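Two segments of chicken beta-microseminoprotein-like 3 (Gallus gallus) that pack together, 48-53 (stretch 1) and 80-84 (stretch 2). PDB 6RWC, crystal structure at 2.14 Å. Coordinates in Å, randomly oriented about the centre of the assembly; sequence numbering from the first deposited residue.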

# COMPACT_ATOMS: atom_id res chain seq x y z
N ILE A 48 7.65 -4.55 0.74
CA ILE A 48 8.11 -5.80 1.34
C ILE A 48 9.59 -5.65 1.67
O ILE A 48 10.39 -5.40 0.76
CB ILE A 48 7.88 -6.99 0.39
CG1 ILE A 48 6.39 -7.15 0.09
CG2 ILE A 48 8.45 -8.26 1.00
CD1 ILE A 48 5.55 -7.36 1.32
N PRO A 49 9.99 -5.78 2.94
CA PRO A 49 11.42 -5.71 3.27
C PRO A 49 12.18 -6.87 2.63
O PRO A 49 11.82 -8.03 2.79
CB PRO A 49 11.43 -5.79 4.80
CG PRO A 49 10.15 -6.46 5.16
CD PRO A 49 9.15 -6.00 4.13
N LYS A 50 13.24 -6.53 1.90
CA LYS A 50 13.92 -7.49 1.04
C LYS A 50 15.02 -8.27 1.76
O LYS A 50 14.99 -9.51 1.76
CB LYS A 50 14.51 -6.77 -0.18
N ASN A 51 15.98 -7.58 2.36
CA ASN A 51 17.17 -8.22 2.91
C ASN A 51 17.35 -7.82 4.37
O ASN A 51 17.65 -6.66 4.67
CB ASN A 51 18.41 -7.84 2.10
CG ASN A 51 18.41 -8.47 0.71
OD1 ASN A 51 18.30 -9.68 0.57
ND2 ASN A 51 18.53 -7.63 -0.31
N TYR A 52 17.17 -8.78 5.27
CA TYR A 52 17.39 -8.56 6.69
C TYR A 52 17.55 -9.90 7.38
O TYR A 52 17.31 -10.96 6.79
CB TYR A 52 16.25 -7.75 7.32
CG TYR A 52 14.88 -8.41 7.24
CD1 TYR A 52 14.07 -8.25 6.13
CD2 TYR A 52 14.40 -9.18 8.30
CE1 TYR A 52 12.83 -8.84 6.06
CE2 TYR A 52 13.15 -9.77 8.24
CZ TYR A 52 12.37 -9.60 7.11
OH TYR A 52 11.13 -10.19 7.05
N ASP A 53 17.96 -9.84 8.65
CA ASP A 53 18.21 -11.03 9.46
C ASP A 53 16.87 -11.58 9.95
O ASP A 53 16.40 -11.25 11.05
CB ASP A 53 19.14 -10.68 10.62
CG ASP A 53 19.44 -11.87 11.51
OD1 ASP A 53 19.11 -13.01 11.13
OD2 ASP A 53 20.00 -11.65 12.61
N CYS A 80 15.61 -3.29 13.14
CA CYS A 80 16.74 -3.97 12.54
C CYS A 80 17.17 -3.26 11.27
O CYS A 80 16.37 -2.59 10.60
CB CYS A 80 16.41 -5.44 12.23
SG CYS A 80 16.25 -6.51 13.68
N LYS A 81 18.45 -3.41 10.93
CA LYS A 81 18.95 -2.89 9.67
C LYS A 81 18.35 -3.68 8.51
O LYS A 81 18.40 -4.91 8.49
CB LYS A 81 20.47 -2.96 9.63
CG LYS A 81 21.09 -2.52 8.31
CD LYS A 81 20.81 -1.05 8.02
CE LYS A 81 21.48 -0.60 6.73
NZ LYS A 81 21.24 0.84 6.45
N VAL A 82 17.78 -2.96 7.55
CA VAL A 82 17.22 -3.56 6.34
C VAL A 82 17.94 -2.98 5.14
O VAL A 82 18.09 -1.76 5.03
CB VAL A 82 15.70 -3.33 6.24
CG1 VAL A 82 15.14 -3.99 5.00
CG2 VAL A 82 15.00 -3.85 7.49
N TYR A 83 18.38 -3.85 4.24
CA TYR A 83 19.07 -3.44 3.03
C TYR A 83 18.10 -3.40 1.86
O TYR A 83 17.19 -4.22 1.75
CB TYR A 83 20.24 -4.37 2.73
CG TYR A 83 21.23 -4.48 3.86
CD1 TYR A 83 22.24 -3.53 4.02
CD2 TYR A 83 21.16 -5.52 4.78
CE1 TYR A 83 23.16 -3.63 5.05
CE2 TYR A 83 22.07 -5.62 5.82
CZ TYR A 83 23.07 -4.67 5.95
OH TYR A 83 23.97 -4.77 6.98
N ASN A 84 18.30 -2.42 0.98
CA ASN A 84 17.41 -2.20 -0.15
C ASN A 84 17.61 -3.25 -1.24
O ASN A 84 18.42 -4.16 -1.10
CB ASN A 84 17.61 -0.80 -0.72
CG ASN A 84 16.51 -0.39 -1.68
OD1 ASN A 84 15.40 -0.92 -1.63
ND2 ASN A 84 16.82 0.55 -2.56

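N51 has the most surface covered in this contact, followed by V82 and Y83. The two segments run antiparallel here and are joined by a single bridge between N51 and Y83. One hydrogen bond holds it: Y83 N donates to N51 O at 2.9 Å. The N-H...O angle is 170°, so the bond is nearly straight. The same carbonyl also receives a CA-H...O contact, with V82 CA 3.5 Å from N51 O. One acceptor thus meets two consecutive residues of the other segment.

The side chains of N51 and Y83 lie beside each other, with N51 CB 4.0 Å from Y83 CB. Both CA-to-CB bonds point sideways to the opposing segment. The amide of N51 lies near the backbone of N84, with N51 ND2 3.6 Å from N84 O. That is a contact, not a hydrogen bond.

V82 supplies the apolar part. Its two methyl groups meet different partners. V82 CG1 is 4.1 Å from P49 CB, and V82 CG2 is 4.1 Å from Y52 CB. Y52 thus packs through the base of its side chain, while the end of that side chain leads away. Y52 CB also comes within 3.7 Å of K81 O. The contact is small, burying 299 Å² over both sides.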